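Local structure of ATP-dependent DNA helicase (Mycobacterium smegmatis, 5V9X) at residues G202-Q214 against A481-A493. The protein unwinds RNA:DNA hybrids as an ATP-dependent helicase that tracks 3'-to-5' along single-stranded DNA. Numbering follows the deposited sequence.
Sequences GAHLALSLERLDQ and AWFDAVRRSAPFA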
loop_
_atom_site.group_PDB
_atom_site.type_symbol
_atom_site.label_atom_id
_atom_site.label_comp_id
_atom_site.label_asym_id
_atom_site.label_seq_id
_atom_site.Cartn_x
_atom_site.Cartn_y
_atom_site.Cartn_z
ATOM N N GLY A 202 4.466 -4.611 -7.861
ATOM C CA GLY A 202 4.521 -3.991 -9.177
ATOM C C GLY A 202 5.695 -4.470 -10.004
ATOM O O GLY A 202 5.587 -4.618 -11.224
ATOM N N ALA A 203 6.836 -4.710 -9.351
ATOM C CA ALA A 203 7.960 -5.329 -10.044
ATOM C C ALA A 203 7.577 -6.710 -10.552
ATOM O O ALA A 203 7.912 -7.089 -11.682
ATOM C CB ALA A 203 9.171 -5.412 -9.118
ATOM N N HIS A 204 6.867 -7.474 -9.721
ATOM C CA HIS A 204 6.227 -8.705 -10.167
ATOM C C HIS A 204 5.338 -8.443 -11.377
ATOM O O HIS A 204 5.386 -9.175 -12.373
ATOM C CB HIS A 204 5.423 -9.288 -9.002
ATOM C CG HIS A 204 5.068 -10.734 -9.154
ATOM N ND1 HIS A 204 3.913 -11.156 -9.776
ATOM C CD2 HIS A 204 5.695 -11.853 -8.723
ATOM C CE1 HIS A 204 3.854 -12.475 -9.738
ATOM N NE2 HIS A 204 4.923 -12.923 -9.106
ATOM N N LEU A 205 4.527 -7.381 -11.311
ATOM C CA LEU A 205 3.672 -7.021 -12.438
ATOM C C LEU A 205 4.493 -6.532 -13.628
ATOM O O LEU A 205 4.149 -6.812 -14.782
ATOM C CB LEU A 205 2.662 -5.957 -12.008
ATOM C CG LEU A 205 1.809 -5.289 -13.093
ATOM C CD1 LEU A 205 1.085 -6.322 -13.950
ATOM C CD2 LEU A 205 0.809 -4.321 -12.461
ATOM N N ALA A 206 5.581 -5.801 -13.366
ATOM C CA ALA A 206 6.414 -5.297 -14.453
ATOM C C ALA A 206 6.997 -6.437 -15.280
ATOM O O ALA A 206 7.101 -6.335 -16.507
ATOM C CB ALA A 206 7.529 -4.415 -13.895
ATOM N N LEU A 207 7.378 -7.536 -14.625
ATOM C CA LEU A 207 7.944 -8.668 -15.350
ATOM C C LEU A 207 6.866 -9.480 -16.060
ATOM O O LEU A 207 7.092 -9.967 -17.174
ATOM C CB LEU A 207 8.747 -9.556 -14.399
ATOM C CG LEU A 207 10.082 -8.979 -13.929
ATOM C CD1 LEU A 207 10.793 -9.955 -13.008
ATOM C CD2 LEU A 207 10.960 -8.628 -15.120
ATOM N N SER A 208 5.699 -9.647 -15.430
ATOM C CA SER A 208 4.591 -10.325 -16.096
ATOM C C SER A 208 4.266 -9.663 -17.429
ATOM O O SER A 208 4.063 -10.346 -18.440
ATOM C CB SER A 208 3.356 -10.334 -15.192
ATOM O OG SER A 208 3.531 -11.197 -14.082
ATOM N N LEU A 209 4.232 -8.327 -17.451
ATOM C CA LEU A 209 3.910 -7.612 -18.680
ATOM C C LEU A 209 4.987 -7.794 -19.745
ATOM O O LEU A 209 4.668 -7.846 -20.939
ATOM C CB LEU A 209 3.697 -6.128 -18.382
ATOM C CG LEU A 209 2.500 -5.792 -17.487
ATOM C CD1 LEU A 209 2.400 -4.289 -17.252
ATOM C CD2 LEU A 209 1.204 -6.337 -18.079
ATOM N N GLU A 210 6.258 -7.890 -19.345
ATOM C CA GLU A 210 7.308 -8.142 -20.328
ATOM C C GLU A 210 7.235 -9.570 -20.856
ATOM O O GLU A 210 7.486 -9.813 -22.042
ATOM C CB GLU A 210 8.684 -7.861 -19.725
ATOM C CG GLU A 210 8.997 -6.383 -19.533
ATOM C CD GLU A 210 8.983 -5.598 -20.837
ATOM O OE1 GLU A 210 8.615 -4.403 -20.807
ATOM O OE2 GLU A 210 9.341 -6.170 -21.891
ATOM N N ARG A 211 6.895 -10.527 -19.989
ATOM C CA ARG A 211 6.651 -11.890 -20.452
ATOM C C ARG A 211 5.468 -11.937 -21.411
ATOM O O ARG A 211 5.456 -12.733 -22.357
ATOM C CB ARG A 211 6.420 -12.816 -19.261
ATOM C CG ARG A 211 7.649 -13.026 -18.393
ATOM C CD ARG A 211 7.303 -13.770 -17.115
ATOM N NE ARG A 211 6.614 -15.031 -17.374
ATOM C CZ ARG A 211 6.103 -15.808 -16.425
ATOM N NH1 ARG A 211 6.205 -15.455 -15.152
ATOM N NH2 ARG A 211 5.490 -16.939 -16.745
ATOM N N LEU A 212 4.459 -11.093 -21.179
ATOM C CA LEU A 212 3.357 -10.972 -22.128
ATOM C C LEU A 212 3.855 -10.479 -23.482
ATOM O O LEU A 212 3.594 -11.104 -24.517
ATOM C CB LEU A 212 2.291 -10.025 -21.574
ATOM C CG LEU A 212 1.119 -9.692 -22.504
ATOM C CD1 LEU A 212 0.225 -10.905 -22.716
ATOM C CD2 LEU A 212 0.318 -8.519 -21.968
ATOM N N ASP A 213 4.594 -9.364 -23.487
ATOM C CA ASP A 213 5.071 -8.777 -24.736
ATOM C C ASP A 213 5.876 -9.767 -25.569
ATOM O O ASP A 213 5.937 -9.639 -26.797
ATOM C CB ASP A 213 5.912 -7.532 -24.440
ATOM C CG ASP A 213 5.067 -6.337 -24.040
ATOM O OD1 ASP A 213 3.825 -6.441 -24.097
ATOM O OD2 ASP A 213 5.646 -5.291 -23.671
ATOM N N GLN A 214 6.497 -10.759 -24.929
ATOM C CA GLN A 214 7.215 -11.788 -25.669
ATOM C C GLN A 214 6.295 -12.844 -26.268
ATOM O O GLN A 214 6.757 -13.650 -27.084
ATOM C CB GLN A 214 8.259 -12.458 -24.772
ATOM C CG GLN A 214 9.420 -11.547 -24.405
ATOM C CD GLN A 214 9.995 -10.817 -25.609
ATOM O OE1 GLN A 214 10.171 -9.598 -25.582
ATOM N NE2 GLN A 214 10.297 -11.560 -26.669
ATOM N N ALA A 481 17.915 -14.053 -23.754
ATOM C CA ALA A 481 16.603 -13.478 -24.038
ATOM C C ALA A 481 15.871 -13.112 -22.754
ATOM O O ALA A 481 15.206 -12.071 -22.685
ATOM C CB ALA A 481 15.772 -14.453 -24.873
ATOM N N TRP A 482 15.978 -13.958 -21.726
ATOM C CA TRP A 482 15.355 -13.639 -20.447
ATOM C C TRP A 482 15.990 -12.401 -19.825
ATOM O O TRP A 482 15.296 -11.578 -19.220
ATOM C CB TRP A 482 15.448 -14.843 -19.507
ATOM C CG TRP A 482 14.847 -14.638 -18.137
ATOM C CD1 TRP A 482 15.416 -14.970 -16.941
ATOM C CD2 TRP A 482 13.567 -14.064 -17.825
ATOM N NE1 TRP A 482 14.575 -14.641 -15.906
ATOM C CE2 TRP A 482 13.434 -14.081 -16.421
ATOM C CE3 TRP A 482 12.524 -13.536 -18.593
ATOM C CZ2 TRP A 482 12.301 -13.591 -15.772
ATOM C CZ3 TRP A 482 11.401 -13.050 -17.946
ATOM C CH2 TRP A 482 11.300 -13.081 -16.549
ATOM N N PHE A 483 17.305 -12.241 -19.986
ATOM C CA PHE A 483 17.963 -11.025 -19.517
ATOM C C PHE A 483 17.522 -9.811 -20.327
ATOM O O PHE A 483 17.325 -8.724 -19.770
ATOM C CB PHE A 483 19.480 -11.195 -19.580
ATOM C CG PHE A 483 20.251 -10.025 -19.030
ATOM C CD1 PHE A 483 20.199 -9.715 -17.680
ATOM C CD2 PHE A 483 21.043 -9.247 -19.860
ATOM C CE1 PHE A 483 20.912 -8.642 -17.171
ATOM C CE2 PHE A 483 21.758 -8.175 -19.356
ATOM C CZ PHE A 483 21.693 -7.873 -18.011
ATOM N N ASP A 484 17.355 -9.979 -21.643
ATOM C CA ASP A 484 16.929 -8.865 -22.488
ATOM C C ASP A 484 15.530 -8.391 -22.117
ATOM O O ASP A 484 15.248 -7.188 -22.147
ATOM C CB ASP A 484 16.978 -9.270 -23.961
ATOM C CG ASP A 484 18.390 -9.511 -24.454
ATOM O OD1 ASP A 484 19.318 -8.825 -23.974
ATOM O OD2 ASP A 484 18.571 -10.387 -25.328
ATOM N N ALA A 485 14.638 -9.323 -21.775
ATOM C CA ALA A 485 13.283 -8.942 -21.391
ATOM C C ALA A 485 13.259 -8.318 -20.002
ATOM O O ALA A 485 12.530 -7.349 -19.762
ATOM C CB ALA A 485 12.361 -10.159 -21.449
ATOM N N VAL A 486 14.057 -8.860 -19.079
ATOM C CA VAL A 486 14.095 -8.345 -17.713
ATOM C C VAL A 486 14.520 -6.882 -17.701
ATOM O O VAL A 486 13.928 -6.054 -16.995
ATOM C CB VAL A 486 15.022 -9.223 -16.851
ATOM C CG1 VAL A 486 15.470 -8.483 -15.614
ATOM C CG2 VAL A 486 14.311 -10.503 -16.461
ATOM N N ARG A 487 15.539 -6.533 -18.491
ATOM C CA ARG A 487 16.014 -5.155 -18.524
ATOM C C ARG A 487 15.025 -4.206 -19.188
ATOM O O ARG A 487 15.151 -2.988 -19.016
ATOM C CB ARG A 487 17.359 -5.069 -19.241
ATOM C CG ARG A 487 18.535 -5.587 -18.435
ATOM C CD ARG A 487 19.829 -4.959 -18.921
ATOM N NE ARG A 487 20.385 -4.022 -17.947
ATOM C CZ ARG A 487 21.294 -3.099 -18.238
ATOM N NH1 ARG A 487 21.746 -2.977 -19.478
ATOM N NH2 ARG A 487 21.749 -2.291 -17.290
ATOM N N ARG A 488 14.057 -4.724 -19.949
ATOM C CA ARG A 488 13.063 -3.842 -20.553
ATOM C C ARG A 488 12.073 -3.325 -19.516
ATOM O O ARG A 488 11.489 -2.251 -19.699
ATOM C CB ARG A 488 12.335 -4.561 -21.690
ATOM C CG ARG A 488 13.096 -4.538 -23.007
ATOM C CD ARG A 488 12.249 -5.031 -24.172
ATOM N NE ARG A 488 12.109 -6.484 -24.184
ATOM C CZ ARG A 488 12.912 -7.305 -24.853
ATOM N NH1 ARG A 488 13.918 -6.817 -25.566
ATOM N NH2 ARG A 488 12.711 -8.615 -24.808
ATOM N N SER A 489 11.880 -4.062 -18.425
ATOM C CA SER A 489 11.048 -3.580 -17.336
ATOM C C SER A 489 11.732 -2.413 -16.624
ATOM O O SER A 489 12.920 -2.135 -16.816
ATOM C CB SER A 489 10.755 -4.707 -16.346
ATOM O OG SER A 489 11.943 -5.154 -15.714
ATOM N N ALA A 490 10.965 -1.726 -15.788
ATOM C CA ALA A 490 11.466 -0.575 -15.045
ATOM C C ALA A 490 12.347 -0.960 -13.854
ATOM O O ALA A 490 13.418 -0.363 -13.682
ATOM C CB ALA A 490 10.302 0.300 -14.576
ATOM N N PRO A 491 11.956 -1.924 -13.004
ATOM C CA PRO A 491 12.768 -2.201 -11.805
ATOM C C PRO A 491 14.112 -2.845 -12.098
ATOM O O PRO A 491 14.931 -2.961 -11.177
ATOM C CB PRO A 491 11.881 -3.149 -10.983
ATOM C CG PRO A 491 10.524 -3.049 -11.581
ATOM C CD PRO A 491 10.755 -2.778 -13.026
ATOM N N PHE A 492 14.368 -3.270 -13.336
ATOM C CA PHE A 492 15.613 -3.948 -13.678
ATOM C C PHE A 492 16.344 -3.266 -14.829
ATOM O O PHE A 492 17.192 -3.888 -15.475
ATOM C CB PHE A 492 15.340 -5.414 -14.015
ATOM C CG PHE A 492 14.699 -6.187 -12.895
ATOM C CD1 PHE A 492 15.474 -6.778 -11.910
ATOM C CD2 PHE A 492 13.324 -6.325 -12.829
ATOM C CE1 PHE A 492 14.889 -7.492 -10.882
ATOM C CE2 PHE A 492 12.730 -7.036 -11.801
ATOM C CZ PHE A 492 13.516 -7.621 -10.828
ATOM N N ALA A 493 16.039 -1.992 -15.087
ATOM C CA ALA A 493 16.652 -1.278 -16.201
ATOM C C ALA A 493 18.163 -1.146 -16.057
ATOM O O ALA A 493 18.848 -0.894 -17.055
ATOM C CB ALA A 493 16.019 0.107 -16.341
#
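Ala203 and Ala206, one turn apart on helix 202-213, both set their methyls against the CG/CD edge of the Pro491 ring: the CB of Ala203 meets Pro491 CG at 3.7 Å, and that of Ala206 lies against Pro491 CD. Ala206 also brings its CB to 4.1 Å from Ser489 CB, where the two backbones run close. Leu207 then spreads its two methyls. Leu207 CD1 rests 3.7 Å from Phe492 CE2, the two side chains crossing at about a right angle, while CD2 packs against Val486 CG2 and Ser489 OG. That hydroxyl is turned back to its own helix end, donating to Val486 O in the carbonyl plane, and it also lies in plane at the edge of the Phe492 ring.

In Glu210, chi1 (-73°) puts CG beside the backbone N, 3.7 Å from Ala485 O, and a bend at chi2 lays the carboxylate alongside Arg488 CB. Glu210 OE2 approaches the guanidinium edge near its plane, making a long salt bridge of 3.6 Å to Arg488 NE; OE1 pairs with Arg222. Arg211 lends its aliphatic part, CG lying 3.8 Å from Trp482 CZ3, while its NH2 bonds to Thr175 and the indole NE1 to Thr468. At the solvent side, Gln214 OE1 comes within 2.8 Å of Arg488 NH2.

The segments 202-213 and 481-488 cross at 125°, joining the DEAD/DEAH-box helicase region to the one classed as winged helix in this family. Much of the contact is apolar packing, with the charged and amide groups gathered at the Glu210-Gln214 end; with Arg222 and Arg488 both near its carboxylate, buried Glu210 is probably kept ionised.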